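Local coordinates for protein inactive glucansucrase (Lactobacillus reuteri, PDB 5JBD) that belongs to glycoside hydrolase family 70 as an inactive glucansucrase, built around a TIM-type barrel and carrying a bound calcium ion, at residues Thr487-Arg491 / Leu680-Ile686; Gly685-Phe689 / Leu742-Glu746. All blocks are in the same frame, centred on the assembly; numbering follows the deposited sequence.

Contact 1: residues Thr487-Arg491 / Leu680-Ile686; sequences TTLMR and LFSDLGI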
loop_
_atom_site.group_PDB
_atom_site.type_symbol
_atom_site.label_atom_id
_atom_site.label_comp_id
_atom_site.label_asym_id
_atom_site.label_seq_id
_atom_site.Cartn_x
_atom_site.Cartn_y
_atom_site.Cartn_z
ATOM N N THR A 487 21.192 -8.607 -14.243
ATOM C CA THR A 487 21.395 -7.763 -15.436
ATOM C C THR A 487 21.894 -8.548 -16.643
ATOM O O THR A 487 21.507 -8.263 -17.784
ATOM C CB THR A 487 22.300 -6.546 -15.167
ATOM O OG1 THR A 487 23.577 -6.968 -14.665
ATOM C CG2 THR A 487 21.642 -5.606 -14.176
ATOM N N THR A 488 22.737 -9.554 -16.410
ATOM C CA THR A 488 23.106 -10.482 -17.484
ATOM C C THR A 488 21.854 -11.142 -18.098
ATOM O O THR A 488 21.710 -11.204 -19.311
ATOM C CB THR A 488 24.121 -11.538 -16.991
ATOM O OG1 THR A 488 25.267 -10.865 -16.481
ATOM C CG2 THR A 488 24.577 -12.455 -18.120
ATOM N N LEU A 489 20.944 -11.599 -17.248
ATOM C CA LEU A 489 19.702 -12.210 -17.722
ATOM C C LEU A 489 18.794 -11.189 -18.437
ATOM O O LEU A 489 18.146 -11.516 -19.446
ATOM C CB LEU A 489 18.957 -12.870 -16.551
ATOM C CG LEU A 489 19.657 -14.075 -15.908
ATOM C CD1 LEU A 489 19.007 -14.417 -14.561
ATOM C CD2 LEU A 489 19.620 -15.272 -16.858
ATOM N N MET A 490 18.757 -9.960 -17.923
ATOM C CA MET A 490 17.910 -8.902 -18.501
ATOM C C MET A 490 18.350 -8.547 -19.929
ATOM O O MET A 490 17.523 -8.523 -20.845
ATOM C CB MET A 490 17.908 -7.673 -17.595
ATOM C CG MET A 490 17.131 -7.860 -16.304
ATOM S SD MET A 490 17.408 -6.510 -15.138
ATOM C CE MET A 490 16.354 -5.232 -15.834
ATOM N N ARG A 491 19.656 -8.350 -20.130
ATOM C CA ARG A 491 20.194 -8.043 -21.460
ATOM C C ARG A 491 19.998 -9.218 -22.422
ATOM O O ARG A 491 19.622 -9.018 -23.584
ATOM C CB ARG A 491 21.685 -7.688 -21.405
ATOM C CG ARG A 491 22.010 -6.347 -20.770
ATOM C CD ARG A 491 23.518 -6.149 -20.654
ATOM N NE ARG A 491 23.851 -5.216 -19.573
ATOM C CZ ARG A 491 24.121 -3.913 -19.716
ATOM N NH1 ARG A 491 24.119 -3.332 -20.914
ATOM N NH2 ARG A 491 24.400 -3.171 -18.638
ATOM N N LEU A 680 20.747 3.618 -18.988
ATOM C CA LEU A 680 20.971 2.323 -18.337
ATOM C C LEU A 680 19.714 1.455 -18.375
ATOM O O LEU A 680 19.779 0.284 -18.754
ATOM C CB LEU A 680 21.446 2.495 -16.880
ATOM C CG LEU A 680 21.662 1.198 -16.072
ATOM C CD1 LEU A 680 22.647 0.253 -16.771
ATOM C CD2 LEU A 680 22.131 1.524 -14.666
ATOM N N PHE A 681 18.562 2.030 -18.018
ATOM C CA PHE A 681 17.318 1.231 -17.963
ATOM C C PHE A 681 16.956 0.679 -19.349
ATOM O O PHE A 681 16.527 -0.477 -19.486
ATOM C CB PHE A 681 16.158 2.042 -17.367
ATOM C CG PHE A 681 16.448 2.610 -15.998
ATOM C CD1 PHE A 681 16.709 1.772 -14.926
ATOM C CD2 PHE A 681 16.465 3.979 -15.786
ATOM C CE1 PHE A 681 16.990 2.285 -13.668
ATOM C CE2 PHE A 681 16.732 4.506 -14.527
ATOM C CZ PHE A 681 17.000 3.652 -13.464
ATOM N N SER A 682 17.127 1.523 -20.372
ATOM C CA SER A 682 16.997 1.102 -21.772
ATOM C C SER A 682 17.981 -0.022 -22.137
ATOM O O SER A 682 17.587 -1.028 -22.738
ATOM C CB SER A 682 17.231 2.289 -22.710
ATOM O OG SER A 682 17.084 1.881 -24.057
ATOM N N ASP A 683 19.244 0.153 -21.750
ATOM C CA ASP A 683 20.297 -0.854 -22.014
ATOM C C ASP A 683 19.984 -2.222 -21.371
ATOM O O ASP A 683 20.354 -3.264 -21.911
ATOM C CB ASP A 683 21.677 -0.352 -21.532
ATOM C CG ASP A 683 22.197 0.852 -22.326
ATOM O OD1 ASP A 683 21.569 1.233 -23.342
ATOM O OD2 ASP A 683 23.218 1.457 -21.905
ATOM N N LEU A 684 19.297 -2.200 -20.229
ATOM C CA LEU A 684 18.842 -3.416 -19.554
ATOM C C LEU A 684 17.555 -4.024 -20.133
ATOM O O LEU A 684 17.064 -5.046 -19.619
ATOM C CB LEU A 684 18.669 -3.137 -18.058
ATOM C CG LEU A 684 19.944 -2.750 -17.290
ATOM C CD1 LEU A 684 19.620 -2.508 -15.826
ATOM C CD2 LEU A 684 21.028 -3.815 -17.414
ATOM N N GLY A 685 17.007 -3.427 -21.192
ATOM C CA GLY A 685 15.780 -3.929 -21.814
ATOM C C GLY A 685 14.485 -3.653 -21.054
ATOM O O GLY A 685 13.454 -4.280 -21.337
ATOM N N ILE A 686 14.516 -2.714 -20.102
ATOM C CA ILE A 686 13.298 -2.306 -19.392
ATOM C C ILE A 686 12.471 -1.478 -20.368
ATOM O O ILE A 686 12.997 -0.555 -21.003
ATOM C CB ILE A 686 13.616 -1.484 -18.127
ATOM C CG1 ILE A 686 14.356 -2.357 -17.104
ATOM C CG2 ILE A 686 12.347 -0.931 -17.514
ATOM C CD1 ILE A 686 15.130 -1.569 -16.080
#
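T487 opens the contact with its methyl group: CG2 lies against CD2 of L684 at 3.8 Å. With chi1 at 57°, OG1 sits between the backbone N and the carbonyl carbon, where it hydrogen-bonds to the carbonyl oxygen of Y483 and leaves CG2 to meet the leucine. One turn on, M490 reaches across with its terminal methyl. The chain is bent at its last torsion (chi3 78°), which carries CE onto CG1 of I686 (3.7 Å) and CB of L684 (3.8 Å), while its CB rests on the L684 carbonyl oxygen at 3.4 Å. M490 also touches M651 and L454 of helix 446-455. The contact thus joins two helices of the family's TIM-type barrel, 483-496 and 678-683, the second just where it ends. G685, with positive phi, closes that helix in a Schellman motif, and the chain turns there toward strand 688-691. R491 finishes the row at the exposed margin. It lays one face of its guanidinium over CD2 of L684, with NH2 3.6 Å away. Its CG passes the D683 carbonyl oxygen, and NH1 lies 3.9 Å from D683 CB. The D683 carboxylate runs alongside with its plane turned 42° from the guanidinium, but NH1 and OD2 stay 5.0 Å apart, too far for a salt bridge.

Contact 2: residues Gly685-Phe689 / Leu742-Glu746; sequences GITDF and LKVQE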
loop_
_atom_site.group_PDB
_atom_site.type_symbol
_atom_site.label_atom_id
_atom_site.label_comp_id
_atom_site.label_asym_id
_atom_site.label_seq_id
_atom_site.Cartn_x
_atom_site.Cartn_y
_atom_site.Cartn_z
ATOM N N GLY A 685 17.007 -3.427 -21.192
ATOM C CA GLY A 685 15.780 -3.929 -21.814
ATOM C C GLY A 685 14.485 -3.653 -21.054
ATOM O O GLY A 685 13.454 -4.280 -21.337
ATOM N N ILE A 686 14.516 -2.714 -20.102
ATOM C CA ILE A 686 13.298 -2.306 -19.392
ATOM C C ILE A 686 12.471 -1.478 -20.368
ATOM O O ILE A 686 12.997 -0.555 -21.003
ATOM C CB ILE A 686 13.616 -1.484 -18.127
ATOM C CG1 ILE A 686 14.356 -2.357 -17.104
ATOM C CG2 ILE A 686 12.347 -0.931 -17.514
ATOM C CD1 ILE A 686 15.130 -1.569 -16.080
ATOM N N THR A 687 11.208 -1.850 -20.540
ATOM C CA THR A 687 10.309 -1.123 -21.438
ATOM C C THR A 687 9.255 -0.295 -20.686
ATOM O O THR A 687 8.716 0.666 -21.246
ATOM C CB THR A 687 9.578 -2.099 -22.384
ATOM O OG1 THR A 687 8.723 -2.948 -21.620
ATOM C CG2 THR A 687 10.558 -2.945 -23.194
ATOM N N ASP A 688 8.969 -0.670 -19.436
ATOM C CA ASP A 688 7.892 -0.082 -18.656
ATOM C C ASP A 688 8.376 0.184 -17.237
ATOM O O ASP A 688 8.747 -0.747 -16.515
ATOM C CB ASP A 688 6.692 -1.024 -18.667
ATOM C CG ASP A 688 6.002 -1.048 -20.024
ATOM O OD1 ASP A 688 5.188 -0.131 -20.303
ATOM O OD2 ASP A 688 6.317 -1.970 -20.825
ATOM N N PHE A 689 8.366 1.457 -16.852
ATOM C CA PHE A 689 8.975 1.928 -15.594
ATOM C C PHE A 689 7.871 2.219 -14.589
ATOM O O PHE A 689 7.099 3.177 -14.760
ATOM C CB PHE A 689 9.829 3.168 -15.891
ATOM C CG PHE A 689 10.920 3.444 -14.877
ATOM C CD1 PHE A 689 10.689 4.286 -13.807
ATOM C CD2 PHE A 689 12.188 2.888 -15.022
ATOM C CE1 PHE A 689 11.686 4.554 -12.881
ATOM C CE2 PHE A 689 13.200 3.158 -14.102
ATOM C CZ PHE A 689 12.945 3.989 -13.032
ATOM N N LEU A 742 11.401 4.407 -23.128
ATOM C CA LEU A 742 10.534 3.696 -22.172
ATOM C C LEU A 742 9.166 4.343 -22.087
ATOM O O LEU A 742 8.999 5.525 -22.435
ATOM C CB LEU A 742 11.142 3.713 -20.754
ATOM C CG LEU A 742 12.252 2.691 -20.486
ATOM C CD1 LEU A 742 13.511 3.032 -21.256
ATOM C CD2 LEU A 742 12.550 2.558 -18.997
ATOM N N LYS A 743 8.202 3.580 -21.590
ATOM C CA LYS A 743 6.933 4.120 -21.116
ATOM C C LYS A 743 6.947 4.043 -19.608
ATOM O O LYS A 743 7.687 3.236 -19.035
ATOM C CB LYS A 743 5.745 3.336 -21.681
ATOM C CG LYS A 743 5.647 3.374 -23.212
ATOM C CD LYS A 743 5.325 4.760 -23.736
ATOM C CE LYS A 743 5.038 4.714 -25.236
ATOM N NZ LYS A 743 6.272 4.920 -26.011
ATOM N N VAL A 744 6.146 4.895 -18.971
ATOM C CA VAL A 744 6.178 5.070 -17.523
ATOM C C VAL A 744 4.782 4.930 -16.915
ATOM O O VAL A 744 3.833 5.571 -17.381
ATOM C CB VAL A 744 6.740 6.468 -17.160
ATOM C CG1 VAL A 744 7.060 6.551 -15.669
ATOM C CG2 VAL A 744 7.978 6.804 -17.991
ATOM N N GLN A 745 4.660 4.137 -15.854
ATOM C CA GLN A 745 3.392 3.987 -15.130
ATOM C C GLN A 745 3.467 4.587 -13.740
ATOM O O GLN A 745 4.519 4.582 -13.108
ATOM C CB GLN A 745 2.978 2.520 -15.022
ATOM C CG GLN A 745 2.673 1.863 -16.367
ATOM C CD GLN A 745 3.907 1.382 -17.126
ATOM O OE1 GLN A 745 4.876 0.903 -16.531
ATOM N NE2 GLN A 745 3.881 1.525 -18.450
ATOM N N GLU A 746 2.343 5.113 -13.265
ATOM C CA GLU A 746 2.237 5.602 -11.883
ATOM C C GLU A 746 1.403 4.623 -11.093
ATOM O O GLU A 746 0.413 4.083 -11.585
ATOM C CB GLU A 746 1.597 7.008 -11.818
ATOM C CG GLU A 746 1.210 7.518 -10.427
ATOM C CD GLU A 746 2.369 7.708 -9.443
ATOM O OE1 GLU A 746 3.426 7.022 -9.553
ATOM O OE2 GLU A 746 2.194 8.537 -8.511
#
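The D688 carboxylate and the Q745 amide meet with their planes 39° apart, joined by a hydrogen bond from NE2 to OD1 (2.8 Å). NE2 approaches OD1 on its anti lone pair, and the bond is bent, with 140° at the hydrogen. A bend at chi2 (82°) of Q745 brings the amide to D688, with OE1 against D688 CB. OD2, the other carboxylate oxygen, receives the T687 hydroxyl at 2.7 Å, again on the anti side but out of the carboxylate plane, and is also hydrogen-bonded to H650. The other amide atom, OE1, is held by the hydroxyl of Y319, so both polar atoms of the amide are engaged. Across the sheet, the F689 ring is met obliquely by the L742 methyl CD2, 4.0 Å from ring atom CD2. L742 also sets CG against the I686 carbonyl oxygen at 3.4 Å.

Strands 688-691 and 743-748 pair in parallel, stitched by bonds from K743 N to T687 O, from F689 N to K743 O and from Q745 N to F689 O (2.8 Å). Helix 727-739 connects them as a beta-alpha-beta crossover of the barrel and covers the face bearing F689 and V744; D688 and K743 project from the other face. On that latter side a buried carboxylate has both oxygens engaged by hydrogen bonds, an environment that would probably favour its ionised form and fix the rotation of the group.

Contacts 1 and 2 share G685 and I686, the turn through which helix 678-683 gives way to strand 688-691, and their centres lie about 12 Å apart. Contact 1, partly buried, sets helix 483-496 against the end of helix 678-683 and the following loop, about 27 Å from the chain centre; contact 2, buried in the barrel strands, is centred about 20 Å from it. F681 bridges the two: its ring packs edge-to-face with F689, with CD2 of F681 3.8 Å from CE2 of F689, and its CB reaches CD2 of L742 at 4.0 Å. Neither contact supplies a calcium ligand, although N751, one of the site's residues along with E237, D243 and N287, follows shortly after strand 743-748.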